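Long-range contacts in hypothetical protein (Bacteroides caccae, PDB 4M8R), which is of unknown function but combines an immunoglobulin-like N-terminal domain with a WD40-like beta-propeller domain of the DUF4784 family: residues D116-Y120 and R131-E135; V156-Y162 and V419-N423; D259-V263 and I304-Y308; K326-I331 and S342-L346. The contacts are given in a common frame with arbitrary orientation. Residue numbers count along the deposited sequence, not the author numbering.

Contact 1: residues D116-Y120 and R131-E135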
loop_
_atom_site.group_PDB
_atom_site.type_symbol
_atom_site.label_atom_id
_atom_site.label_comp_id
_atom_site.label_asym_id
_atom_site.label_seq_id
_atom_site.Cartn_x
_atom_site.Cartn_y
_atom_site.Cartn_z
ATOM N N ASP A 116 -0.531 -18.805 10.104
ATOM C CA ASP A 116 0.233 -19.861 9.433
ATOM C C ASP A 116 -0.694 -20.824 8.695
ATOM O O ASP A 116 -1.750 -21.199 9.208
ATOM C CB ASP A 116 1.120 -20.639 10.418
ATOM C CG ASP A 116 0.318 -21.430 11.448
ATOM O OD1 ASP A 116 -0.450 -20.803 12.209
ATOM O OD2 ASP A 116 0.469 -22.673 11.506
ATOM N N PHE A 117 -0.289 -21.225 7.494
ATOM C CA PHE A 117 -1.091 -22.130 6.684
ATOM C C PHE A 117 -1.037 -23.551 7.222
ATOM O O PHE A 117 0.023 -24.047 7.560
ATOM C CB PHE A 117 -0.653 -22.085 5.215
ATOM C CG PHE A 117 -1.355 -21.027 4.424
ATOM C CD1 PHE A 117 -0.857 -19.734 4.377
ATOM C CD2 PHE A 117 -2.538 -21.316 3.757
ATOM C CE1 PHE A 117 -1.516 -18.747 3.668
ATOM C CE2 PHE A 117 -3.206 -20.336 3.043
ATOM C CZ PHE A 117 -2.695 -19.048 3.002
ATOM N N ARG A 118 -2.203 -24.188 7.288
ATOM C CA ARG A 118 -2.350 -25.535 7.832
ATOM C C ARG A 118 -3.156 -26.390 6.860
ATOM O O ARG A 118 -4.027 -25.883 6.152
ATOM C CB ARG A 118 -3.047 -25.465 9.192
ATOM C CG ARG A 118 -2.280 -24.634 10.211
ATOM C CD ARG A 118 -3.001 -24.474 11.536
ATOM N NE ARG A 118 -2.215 -23.652 12.452
ATOM C CZ ARG A 118 -2.592 -23.308 13.683
ATOM N NH1 ARG A 118 -3.754 -23.720 14.176
ATOM N NH2 ARG A 118 -1.797 -22.549 14.431
ATOM N N LEU A 119 -2.852 -27.682 6.815
ATOM C CA LEU A 119 -3.509 -28.592 5.886
ATOM C C LEU A 119 -4.611 -29.369 6.605
ATOM O O LEU A 119 -4.379 -29.939 7.677
ATOM C CB LEU A 119 -2.488 -29.560 5.290
ATOM C CG LEU A 119 -2.976 -30.407 4.120
ATOM C CD1 LEU A 119 -3.260 -29.553 2.894
ATOM C CD2 LEU A 119 -1.946 -31.478 3.804
ATOM N N TYR A 120 -5.800 -29.387 6.005
ATOM C CA TYR A 120 -6.966 -30.043 6.588
ATOM C C TYR A 120 -7.516 -31.090 5.632
ATOM O O TYR A 120 -7.588 -30.856 4.431
ATOM C CB TYR A 120 -8.057 -29.015 6.884
ATOM C CG TYR A 120 -7.639 -27.917 7.831
ATOM C CD1 TYR A 120 -6.952 -26.799 7.371
ATOM C CD2 TYR A 120 -7.935 -27.993 9.190
ATOM C CE1 TYR A 120 -6.564 -25.792 8.236
ATOM C CE2 TYR A 120 -7.552 -26.989 10.065
ATOM C CZ TYR A 120 -6.865 -25.892 9.583
ATOM O OH TYR A 120 -6.484 -24.892 10.450
ATOM N N ARG A 131 -7.353 -31.629 11.071
ATOM C CA ARG A 131 -6.091 -30.951 10.787
ATOM C C ARG A 131 -5.013 -31.991 10.546
ATOM O O ARG A 131 -4.620 -32.694 11.468
ATOM C CB ARG A 131 -5.679 -30.040 11.933
ATOM C CG ARG A 131 -4.418 -29.239 11.640
ATOM C CD ARG A 131 -4.162 -28.221 12.730
ATOM N NE ARG A 131 -3.853 -28.887 13.990
ATOM C CZ ARG A 131 -4.131 -28.403 15.200
ATOM N NH1 ARG A 131 -4.746 -27.230 15.344
ATOM N NH2 ARG A 131 -3.796 -29.109 16.277
ATOM N N ALA A 132 -4.546 -32.090 9.306
ATOM C CA ALA A 132 -3.594 -33.130 8.912
ATOM C C ALA A 132 -2.151 -32.687 9.103
ATOM O O ALA A 132 -1.281 -33.509 9.384
ATOM C CB ALA A 132 -3.825 -33.529 7.461
ATOM N N TYR A 133 -1.896 -31.393 8.923
ATOM C CA TYR A 133 -0.550 -30.851 9.080
ATOM C C TYR A 133 -0.570 -29.410 9.571
ATOM O O TYR A 133 -1.362 -28.584 9.111
ATOM C CB TYR A 133 0.224 -30.929 7.756
ATOM C CG TYR A 133 1.554 -30.209 7.792
ATOM C CD1 TYR A 133 2.701 -30.847 8.242
ATOM C CD2 TYR A 133 1.658 -28.878 7.391
ATOM C CE1 TYR A 133 3.918 -30.186 8.286
ATOM C CE2 TYR A 133 2.868 -28.208 7.437
ATOM C CZ TYR A 133 3.994 -28.868 7.882
ATOM O OH TYR A 133 5.192 -28.203 7.922
ATOM N N ALA A 134 0.317 -29.126 10.515
ATOM C CA ALA A 134 0.644 -27.762 10.908
ATOM C C ALA A 134 2.113 -27.774 11.284
ATOM O O ALA A 134 2.611 -28.790 11.765
ATOM C CB ALA A 134 -0.212 -27.318 12.081
ATOM N N GLU A 135 2.817 -26.671 11.062
ATOM C CA GLU A 135 4.241 -26.644 11.375
ATOM C C GLU A 135 4.487 -26.508 12.877
ATOM O O GLU A 135 3.573 -26.202 13.639
ATOM C CB GLU A 135 4.983 -25.582 10.566
ATOM C CG GLU A 135 4.601 -24.147 10.843
ATOM C CD GLU A 135 5.324 -23.199 9.908
ATOM O OE1 GLU A 135 6.576 -23.139 9.986
ATOM O OE2 GLU A 135 4.645 -22.520 9.104
#
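A classic beta bulge marks this antiparallel hairpin between strands 118-123 and 128-133 of the WD40-like propeller domain. Leu119 O accepts from both Ala132 N (2.7 Å) and Tyr133 N (3.1 Å), while Leu119 N donates to Tyr133 O (2.9 Å); the register therefore slips by one residue between the pairs Leu119-Tyr133 and Tyr120-Arg131. Leu119 and Tyr133, both with chi1 in t, share one face of the sheet and pack CB to CB at 3.9 Å. On the other face Tyr120, chi1 in m, brings its ring beside the Arg131 backbone, CD2 lying 3.8 Å from Arg131 CA. Arg118 runs out extended beyond an m chi1, lays CG against Ala134 CB (3.9 Å) and reaches back to Asp116, whose p rotamer turns its carboxylate to meet it. Glu135 forms a salt bridge with Arg375 of the second subunit. Within the 116-120 segment, Arg118 NE lies 3.0 Å from Asp116 OD2 in an almost straight salt-bridging hydrogen bond.

Contact 2: residues V156-Y162 and V419-N423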
loop_
_atom_site.group_PDB
_atom_site.type_symbol
_atom_site.label_atom_id
_atom_site.label_comp_id
_atom_site.label_asym_id
_atom_site.label_seq_id
_atom_site.Cartn_x
_atom_site.Cartn_y
_atom_site.Cartn_z
ATOM N N VAL A 156 -12.662 -25.279 -0.020
ATOM C CA VAL A 156 -11.614 -24.309 -0.308
ATOM C C VAL A 156 -11.488 -23.319 0.837
ATOM O O VAL A 156 -12.337 -23.273 1.726
ATOM C CB VAL A 156 -11.918 -23.519 -1.595
ATOM C CG1 VAL A 156 -11.954 -24.447 -2.793
ATOM C CG2 VAL A 156 -13.235 -22.763 -1.476
ATOM N N ASN A 157 -10.430 -22.518 0.797
ATOM C CA ASN A 157 -10.182 -21.512 1.817
ATOM C C ASN A 157 -10.012 -20.147 1.193
ATOM O O ASN A 157 -9.376 -20.009 0.155
ATOM C CB ASN A 157 -8.918 -21.859 2.597
ATOM C CG ASN A 157 -8.430 -20.710 3.472
ATOM O OD1 ASN A 157 -7.390 -20.110 3.199
ATOM N ND2 ASN A 157 -9.177 -20.401 4.533
ATOM N N LEU A 158 -10.603 -19.136 1.818
ATOM C CA LEU A 158 -10.264 -17.760 1.511
ATOM C C LEU A 158 -9.254 -17.324 2.548
ATOM O O LEU A 158 -9.536 -17.359 3.739
ATOM C CB LEU A 158 -11.495 -16.862 1.557
ATOM C CG LEU A 158 -11.224 -15.375 1.315
ATOM C CD1 LEU A 158 -10.530 -15.149 -0.021
ATOM C CD2 LEU A 158 -12.529 -14.600 1.386
ATOM N N GLN A 159 -8.075 -16.912 2.101
ATOM C CA GLN A 159 -6.991 -16.627 3.024
ATOM C C GLN A 159 -7.427 -15.669 4.135
ATOM O O GLN A 159 -8.173 -14.721 3.895
ATOM C CB GLN A 159 -5.757 -16.090 2.292
ATOM C CG GLN A 159 -5.967 -14.799 1.513
ATOM C CD GLN A 159 -4.660 -14.144 1.080
ATOM O OE1 GLN A 159 -3.567 -14.642 1.371
ATOM N NE2 GLN A 159 -4.770 -13.011 0.384
ATOM N N LYS A 160 -6.967 -15.961 5.351
ATOM C CA LYS A 160 -7.200 -15.147 6.557
ATOM C C LYS A 160 -8.578 -15.286 7.190
ATOM O O LYS A 160 -8.825 -14.683 8.224
ATOM C CB LYS A 160 -6.882 -13.667 6.320
ATOM C CG LYS A 160 -5.474 -13.414 5.812
ATOM C CD LYS A 160 -5.238 -11.931 5.605
ATOM C CE LYS A 160 -3.825 -11.665 5.123
ATOM N NZ LYS A 160 -3.645 -10.224 4.795
ATOM N N THR A 161 -9.470 -16.074 6.602
ATOM C CA THR A 161 -10.807 -16.253 7.168
ATOM C C THR A 161 -10.851 -17.252 8.316
ATOM O O THR A 161 -11.808 -17.261 9.086
ATOM C CB THR A 161 -11.815 -16.698 6.096
ATOM O OG1 THR A 161 -11.366 -17.911 5.483
ATOM C CG2 THR A 161 -11.966 -15.617 5.047
ATOM N N TYR A 162 -9.815 -18.077 8.434
ATOM C CA TYR A 162 -9.739 -19.143 9.449
ATOM C C TYR A 162 -11.015 -19.979 9.458
ATOM O O TYR A 162 -11.699 -20.103 10.478
ATOM C CB TYR A 162 -9.411 -18.590 10.851
ATOM C CG TYR A 162 -8.884 -19.648 11.807
ATOM C CD1 TYR A 162 -7.728 -20.369 11.514
ATOM C CD2 TYR A 162 -9.525 -19.912 13.014
ATOM C CE1 TYR A 162 -7.237 -21.332 12.382
ATOM C CE2 TYR A 162 -9.039 -20.875 13.892
ATOM C CZ TYR A 162 -7.895 -21.582 13.569
ATOM O OH TYR A 162 -7.406 -22.536 14.434
ATOM N N VAL A 419 -8.081 -32.717 0.535
ATOM C CA VAL A 419 -7.347 -31.916 1.509
ATOM C C VAL A 419 -7.301 -30.475 1.028
ATOM O O VAL A 419 -7.393 -30.213 -0.170
ATOM C CB VAL A 419 -5.912 -32.430 1.750
ATOM C CG1 VAL A 419 -5.950 -33.783 2.442
ATOM C CG2 VAL A 419 -5.116 -32.495 0.453
ATOM N N VAL A 420 -7.153 -29.551 1.969
ATOM C CA VAL A 420 -7.167 -28.131 1.660
ATOM C C VAL A 420 -6.211 -27.370 2.565
ATOM O O VAL A 420 -6.182 -27.586 3.774
ATOM C CB VAL A 420 -8.600 -27.552 1.781
ATOM C CG1 VAL A 420 -9.225 -27.893 3.132
ATOM C CG2 VAL A 420 -8.600 -26.047 1.555
ATOM N N TRP A 421 -5.416 -26.489 1.968
ATOM C CA TRP A 421 -4.606 -25.545 2.730
ATOM C C TRP A 421 -5.491 -24.390 3.199
ATOM O O TRP A 421 -6.341 -23.910 2.445
ATOM C CB TRP A 421 -3.476 -24.987 1.867
ATOM C CG TRP A 421 -2.269 -25.873 1.741
ATOM C CD1 TRP A 421 -1.823 -26.490 0.614
ATOM C CD2 TRP A 421 -1.345 -26.215 2.780
ATOM N NE1 TRP A 421 -0.683 -27.198 0.883
ATOM C CE2 TRP A 421 -0.367 -27.048 2.204
ATOM C CE3 TRP A 421 -1.251 -25.897 4.137
ATOM C CZ2 TRP A 421 0.699 -27.574 2.939
ATOM C CZ3 TRP A 421 -0.194 -26.422 4.871
ATOM C CH2 TRP A 421 0.768 -27.251 4.269
ATOM N N ALA A 422 -5.295 -23.936 4.433
ATOM C CA ALA A 422 -6.110 -22.845 4.961
ATOM C C ALA A 422 -5.442 -22.066 6.073
ATOM O O ALA A 422 -4.648 -22.607 6.838
ATOM C CB ALA A 422 -7.445 -23.374 5.450
ATOM N N ASN A 423 -5.759 -20.776 6.123
ATOM C CA ASN A 423 -5.511 -19.948 7.297
ATOM C C ASN A 423 -6.650 -18.938 7.455
ATOM O O ASN A 423 -7.665 -19.034 6.747
ATOM C CB ASN A 423 -4.151 -19.246 7.216
ATOM C CG ASN A 423 -4.120 -18.126 6.193
ATOM O OD1 ASN A 423 -4.999 -18.015 5.340
ATOM N ND2 ASN A 423 -3.104 -17.281 6.285
ATOM O OXT ASN A 423 -6.583 -18.021 8.281
#
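The C-terminal residue of the chain is held in the loop between strands 153-156 and 163-170, and polar contacts dominate. Backbone NH groups of the loop grip Asn423 at two points: Lys160 N donates to the side-chain Asn423 OD1 (2.8 Å), and Tyr162 N to the terminal carboxylate atom Asn423 O (2.9 Å). A second donor to that oxygen is the side-chain amide of Asn157, with Asn157 ND2 3.0 Å from Asn423 O, while a weak bond of 3.4 Å runs from Asn423 N to Asn157 OD1. Asn157 thus answers both the NH and the carboxylate of the last residue. Asn423 OXT lies at the edge of the Tyr162 ring. The loop owes its shape to a type II beta turn from Leu158 to Thr161, in which Leu158 O accepts from Thr161 N (3.1 Å) and from Thr161 OG1 (2.6 Å); Lys160 takes the positive phi (77°) of the turn's third position.

Van der Waals contact is modest. Val420 CG2 touches Val156 CA at 3.9 Å, and Ala422 CB approaches Asn157 CG at 3.5 Å.

Strand 419-422 is outermost of its sheet within this chain and pairs with strand 118-123 through Arg118 and Tyr120. Val420 and Ala422 also pack on Leu164, so this last strand faces the sheet containing 153-156 and 163-170.

Contact 3: residues D259-V263 and I304-Y308. With EDO (1,2-ethanediol), chain H.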
loop_
_atom_site.group_PDB
_atom_site.type_symbol
_atom_site.label_atom_id
_atom_site.label_comp_id
_atom_site.label_asym_id
_atom_site.label_seq_id
_atom_site.Cartn_x
_atom_site.Cartn_y
_atom_site.Cartn_z
ATOM N N ASP A 259 -17.879 -30.999 -8.055
ATOM C CA ASP A 259 -17.033 -31.918 -7.295
ATOM C C ASP A 259 -15.670 -31.293 -7.014
ATOM O O ASP A 259 -15.050 -31.575 -5.988
ATOM C CB ASP A 259 -16.884 -33.248 -8.030
ATOM C CG ASP A 259 -18.179 -34.037 -8.060
ATOM O OD1 ASP A 259 -18.831 -34.137 -6.997
ATOM O OD2 ASP A 259 -18.545 -34.548 -9.142
ATOM N N TYR A 260 -15.216 -30.443 -7.932
ATOM C CA TYR A 260 -13.976 -29.704 -7.760
ATOM C C TYR A 260 -14.190 -28.219 -8.029
ATOM O O TYR A 260 -15.021 -27.849 -8.850
ATOM C CB TYR A 260 -12.893 -30.257 -8.689
ATOM C CG TYR A 260 -12.539 -31.688 -8.379
ATOM C CD1 TYR A 260 -11.652 -31.998 -7.350
ATOM C CD2 TYR A 260 -13.109 -32.738 -9.100
ATOM C CE1 TYR A 260 -11.335 -33.312 -7.053
ATOM C CE2 TYR A 260 -12.794 -34.053 -8.811
ATOM C CZ TYR A 260 -11.909 -34.335 -7.789
ATOM O OH TYR A 260 -11.595 -35.639 -7.506
ATOM N N PRO A 261 -13.438 -27.360 -7.326
ATOM C CA PRO A 261 -13.570 -25.931 -7.574
ATOM C C PRO A 261 -13.109 -25.528 -8.972
ATOM O O PRO A 261 -12.133 -26.068 -9.497
ATOM C CB PRO A 261 -12.672 -25.289 -6.507
ATOM C CG PRO A 261 -11.819 -26.378 -5.964
ATOM C CD PRO A 261 -12.549 -27.662 -6.191
ATOM N N GLY A 262 -13.832 -24.590 -9.570
ATOM C CA GLY A 262 -13.391 -23.970 -10.802
ATOM C C GLY A 262 -12.239 -23.024 -10.520
ATOM O O GLY A 262 -11.970 -22.675 -9.366
ATOM N N VAL A 263 -11.555 -22.609 -11.580
ATOM C CA VAL A 263 -10.378 -21.763 -11.442
ATOM C C VAL A 263 -10.421 -20.627 -12.447
ATOM O O VAL A 263 -10.647 -20.848 -13.630
ATOM C CB VAL A 263 -9.094 -22.590 -11.647
ATOM C CG1 VAL A 263 -7.882 -21.688 -11.810
ATOM C CG2 VAL A 263 -8.889 -23.543 -10.482
ATOM N N ILE A 304 -10.653 -35.195 -14.130
ATOM C CA ILE A 304 -10.146 -33.886 -14.515
ATOM C C ILE A 304 -10.352 -32.914 -13.363
ATOM O O ILE A 304 -11.473 -32.746 -12.879
ATOM C CB ILE A 304 -10.845 -33.334 -15.771
ATOM C CG1 ILE A 304 -10.646 -34.285 -16.957
ATOM C CG2 ILE A 304 -10.301 -31.951 -16.123
ATOM C CD1 ILE A 304 -11.353 -33.848 -18.220
ATOM N N ILE A 305 -9.265 -32.286 -12.927
ATOM C CA ILE A 305 -9.319 -31.285 -11.874
ATOM C C ILE A 305 -8.602 -30.025 -12.355
ATOM O O ILE A 305 -7.431 -30.089 -12.725
ATOM C CB ILE A 305 -8.636 -31.790 -10.589
ATOM C CG1 ILE A 305 -9.204 -33.154 -10.178
ATOM C CG2 ILE A 305 -8.809 -30.776 -9.461
ATOM C CD1 ILE A 305 -8.450 -33.812 -9.038
ATOM N N PRO A 306 -9.295 -28.873 -12.350
ATOM C CA PRO A 306 -8.608 -27.635 -12.688
ATOM C C PRO A 306 -7.654 -27.200 -11.576
ATOM O O PRO A 306 -7.891 -27.504 -10.407
ATOM C CB PRO A 306 -9.748 -26.611 -12.827
ATOM C CG PRO A 306 -11.019 -27.388 -12.785
ATOM C CD PRO A 306 -10.714 -28.642 -12.036
ATOM N N PHE A 307 -6.592 -26.491 -11.939
ATOM C CA PHE A 307 -5.669 -25.949 -10.947
ATOM C C PHE A 307 -5.103 -24.610 -11.384
ATOM O O PHE A 307 -5.254 -24.204 -12.534
ATOM C CB PHE A 307 -4.521 -26.928 -10.696
ATOM C CG PHE A 307 -3.646 -27.155 -11.898
ATOM C CD1 PHE A 307 -2.616 -26.274 -12.198
ATOM C CD2 PHE A 307 -3.852 -28.243 -12.728
ATOM C CE1 PHE A 307 -1.812 -26.478 -13.306
ATOM C CE2 PHE A 307 -3.047 -28.453 -13.834
ATOM C CZ PHE A 307 -2.029 -27.570 -14.128
ATOM N N TYR A 308 -4.455 -23.931 -10.445
ATOM C CA TYR A 308 -3.674 -22.747 -10.763
ATOM C C TYR A 308 -2.406 -22.694 -9.933
ATOM O O TYR A 308 -2.359 -23.233 -8.834
ATOM C CB TYR A 308 -4.494 -21.474 -10.542
ATOM C CG TYR A 308 -4.704 -21.083 -9.098
ATOM C CD1 TYR A 308 -5.746 -21.626 -8.348
ATOM C CD2 TYR A 308 -3.877 -20.143 -8.490
ATOM C CE1 TYR A 308 -5.953 -21.254 -7.029
ATOM C CE2 TYR A 308 -4.071 -19.764 -7.174
ATOM C CZ TYR A 308 -5.106 -20.326 -6.446
ATOM O OH TYR A 308 -5.287 -19.952 -5.138
HETATM C C1 EDO H . -7.265 -26.146 -7.570
HETATM O O1 EDO H . -8.246 -26.408 -6.562
HETATM C C2 EDO H . -6.153 -25.311 -6.951
HETATM O O2 EDO H . -5.076 -25.104 -7.876
HETATM O O HOH W 1 -9.925 -27.345 -8.761
#
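A water bridges the two backbones here, hydrogen-bonding to Pro261 O (2.7 Å) and Pro306 O (2.6 Å), two carbonyls that could not pair with each other. Its third partner is O1 of a 1,2-ethanediol (2.9 Å), probably from the crystallisation liquor. The diol touches both segments: its O2 accepts from Tyr308 N (2.9 Å), and its O1 lies 3.6 Å from Pro261 CG.

Direct contact is mainly apolar. Ile305 lies over the face of the Tyr260 ring in a CH-pi contact, with Ile305 CG1 3.7 Å from the ring centroid and nearly on its normal. Val263 packs CG2 on Pro306 CB (4.0 Å) and CG1 on Tyr308 CB (3.6 Å), while Pro306 CG meets Pro261 O at 3.7 Å.

The contact joins two sheets of the propeller-like domain. Strand 262-264 lies between strands 196-201 and 270-276, whereas 303-310 is outermost in its own sheet within the chain and pairs with 325-333; Val327 of that partner strand also packs on Val263.

Contact 4: residues K326-I331 and S342-L346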
loop_
_atom_site.group_PDB
_atom_site.type_symbol
_atom_site.label_atom_id
_atom_site.label_comp_id
_atom_site.label_asym_id
_atom_site.label_seq_id
_atom_site.Cartn_x
_atom_site.Cartn_y
_atom_site.Cartn_z
ATOM N N LYS A 326 -0.508 -19.123 -13.661
ATOM C CA LYS A 326 -0.608 -20.092 -14.740
ATOM C C LYS A 326 -1.667 -21.096 -14.320
ATOM O O LYS A 326 -1.617 -21.615 -13.209
ATOM C CB LYS A 326 0.732 -20.796 -14.951
ATOM C CG LYS A 326 1.830 -19.873 -15.458
ATOM C CD LYS A 326 3.214 -20.429 -15.161
ATOM C CE LYS A 326 4.310 -19.425 -15.499
ATOM N NZ LYS A 326 4.486 -19.234 -16.965
ATOM N N VAL A 327 -2.635 -21.353 -15.193
ATOM C CA VAL A 327 -3.722 -22.273 -14.874
ATOM C C VAL A 327 -3.798 -23.407 -15.876
ATOM O O VAL A 327 -3.324 -23.293 -17.004
ATOM C CB VAL A 327 -5.089 -21.560 -14.815
ATOM C CG1 VAL A 327 -4.988 -20.299 -13.967
ATOM C CG2 VAL A 327 -5.600 -21.229 -16.208
ATOM N N GLY A 328 -4.423 -24.496 -15.452
ATOM C CA GLY A 328 -4.604 -25.638 -16.322
ATOM C C GLY A 328 -5.463 -26.727 -15.727
ATOM O O GLY A 328 -6.174 -26.515 -14.741
ATOM N N TYR A 329 -5.381 -27.896 -16.354
ATOM C CA TYR A 329 -6.159 -29.064 -15.985
ATOM C C TYR A 329 -5.229 -30.232 -15.666
ATOM O O TYR A 329 -4.283 -30.501 -16.413
ATOM C CB TYR A 329 -7.049 -29.472 -17.154
ATOM C CG TYR A 329 -8.299 -28.638 -17.355
ATOM C CD1 TYR A 329 -9.357 -28.707 -16.456
ATOM C CD2 TYR A 329 -8.449 -27.829 -18.481
ATOM C CE1 TYR A 329 -10.514 -27.972 -16.650
ATOM C CE2 TYR A 329 -9.605 -27.092 -18.684
ATOM C CZ TYR A 329 -10.635 -27.168 -17.766
ATOM O OH TYR A 329 -11.791 -26.444 -17.964
HETATM N N MSE A 330 -5.493 -30.910 -14.550
HETATM C CA MSE A 330 -4.890 -32.211 -14.275
HETATM C C MSE A 330 -5.766 -33.206 -14.980
HETATM O O MSE A 330 -6.962 -33.271 -14.709
HETATM C CB MSE A 330 -4.852 -32.516 -12.779
HETATM C CG MSE A 330 -4.005 -33.746 -12.436
HETATM SE SE MSE A 330 -4.872 -35.463 -12.913
HETATM C CE MSE A 330 -6.598 -35.301 -11.967
ATOM N N ILE A 331 -5.189 -33.989 -15.891
ATOM C CA ILE A 331 -5.948 -34.969 -16.665
ATOM C C ILE A 331 -5.449 -36.379 -16.360
ATOM O O ILE A 331 -4.262 -36.663 -16.522
ATOM C CB ILE A 331 -5.840 -34.675 -18.176
ATOM C CG1 ILE A 331 -6.555 -33.358 -18.487
ATOM C CG2 ILE A 331 -6.449 -35.807 -18.997
ATOM C CD1 ILE A 331 -6.192 -32.764 -19.827
ATOM N N SER A 342 -1.657 -36.368 -15.720
ATOM C CA SER A 342 -0.910 -35.350 -16.471
ATOM C C SER A 342 -1.351 -33.942 -16.086
ATOM O O SER A 342 -2.545 -33.666 -15.978
ATOM C CB SER A 342 -1.112 -35.538 -17.974
ATOM O OG SER A 342 -0.458 -36.709 -18.419
ATOM N N PHE A 343 -0.383 -33.051 -15.896
ATOM C CA PHE A 343 -0.663 -31.651 -15.591
ATOM C C PHE A 343 -0.322 -30.797 -16.806
ATOM O O PHE A 343 0.838 -30.722 -17.215
ATOM C CB PHE A 343 0.147 -31.195 -14.383
ATOM C CG PHE A 343 -0.174 -31.944 -13.121
ATOM C CD1 PHE A 343 0.365 -33.200 -12.889
ATOM C CD2 PHE A 343 -1.017 -31.395 -12.164
ATOM C CE1 PHE A 343 0.070 -33.896 -11.729
ATOM C CE2 PHE A 343 -1.317 -32.084 -11.001
ATOM C CZ PHE A 343 -0.770 -33.337 -10.783
ATOM N N ARG A 344 -1.344 -30.160 -17.375
ATOM C CA ARG A 344 -1.215 -29.427 -18.629
ATOM C C ARG A 344 -1.823 -28.032 -18.501
ATOM O O ARG A 344 -2.985 -27.886 -18.100
ATOM C CB ARG A 344 -1.913 -30.210 -19.740
ATOM C CG ARG A 344 -1.301 -31.589 -19.972
ATOM C CD ARG A 344 -2.144 -32.470 -20.875
ATOM N NE ARG A 344 -2.032 -31.995 -22.269
ATOM C CZ ARG A 344 -2.665 -32.521 -23.312
ATOM N NH1 ARG A 344 -3.509 -33.536 -23.154
ATOM N NH2 ARG A 344 -2.464 -32.007 -24.523
ATOM N N LEU A 345 -1.039 -27.008 -18.829
ATOM C CA LEU A 345 -1.522 -25.633 -18.769
ATOM C C LEU A 345 -2.491 -25.353 -19.902
ATOM O O LEU A 345 -2.380 -25.933 -20.979
ATOM C CB LEU A 345 -0.363 -24.634 -18.846
ATOM C CG LEU A 345 0.662 -24.637 -17.712
ATOM C CD1 LEU A 345 1.630 -23.481 -17.901
ATOM C CD2 LEU A 345 -0.005 -24.540 -16.347
ATOM N N LEU A 346 -3.458 -24.481 -19.635
ATOM C CA LEU A 346 -4.333 -23.952 -20.668
ATOM C C LEU A 346 -3.830 -22.557 -21.011
ATOM O O LEU A 346 -3.872 -21.655 -20.172
ATOM C CB LEU A 346 -5.783 -23.905 -20.179
ATOM C CG LEU A 346 -6.829 -23.526 -21.229
ATOM C CD1 LEU A 346 -6.856 -24.543 -22.358
ATOM C CD2 LEU A 346 -8.201 -23.406 -20.585
#
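Strands 325-333 and 340-348 form an antiparallel hairpin within a four-stranded sheet of the WD40-like domain. Ser342 opens the pairing with two bonds to Ile331, Ser342 N to Ile331 O and Ile331 N to Ser342 O, each 2.7 Å; its carbonyl also takes a CA-H...O contact from Met330 CA (3.2 Å). Phe343 presents one ring face to selenomethionine Met330, whose CG sits 3.7 Å from the ring centroid in a CH-pi contact; SE, at 5.3 Å from the centroid, adds an oblique Met-aromatic contact. Val369 and Ile372 of strand 368-373 pack on both side chains. Arg344 exchanges backbone bonds with Tyr329 (Tyr329 N to Arg344 O 3.0 Å, Arg344 N to Tyr329 O 3.1 Å), and its CD lies 4.2 Å from Ile331 CD1, while its guanidinium NE turns to Gln358. At Leu345 the strands close to a CA-CA distance of 3.9 Å from Gly328, where a CB on the glycine would clash with Arg344 O and Leu345 CA. Leu346 N bonds to Val327 O (2.9 Å). Backbone hydrogen bonds thus set the register, while the Met330-Phe343 pair packs one sheet face against strand 368-373 of the next sheet.

From the N terminus, contact 1 comes first and closes a short hairpin loop. Contact 2 then opens at 156-162 and closes only at the C terminus, spanning most of the propeller-like domain. Within that span fall contact 3, joining segments 41 residues apart in two different sheets, and then contact 4, closing a hairpin; none cross. Contacts 1 and 2 meet in one sheet, where Arg118 and Tyr120 pair with Ala422 and Val420, so the chain's last strand completes a sheet begun by strands 118-123 and 128-133, as in the closure of beta-propellers. Contacts 3 and 4 are linked through neighbouring strands 303-310 and 325-333, while Val156 packing on Pro261 ties contact 2 to contact 3.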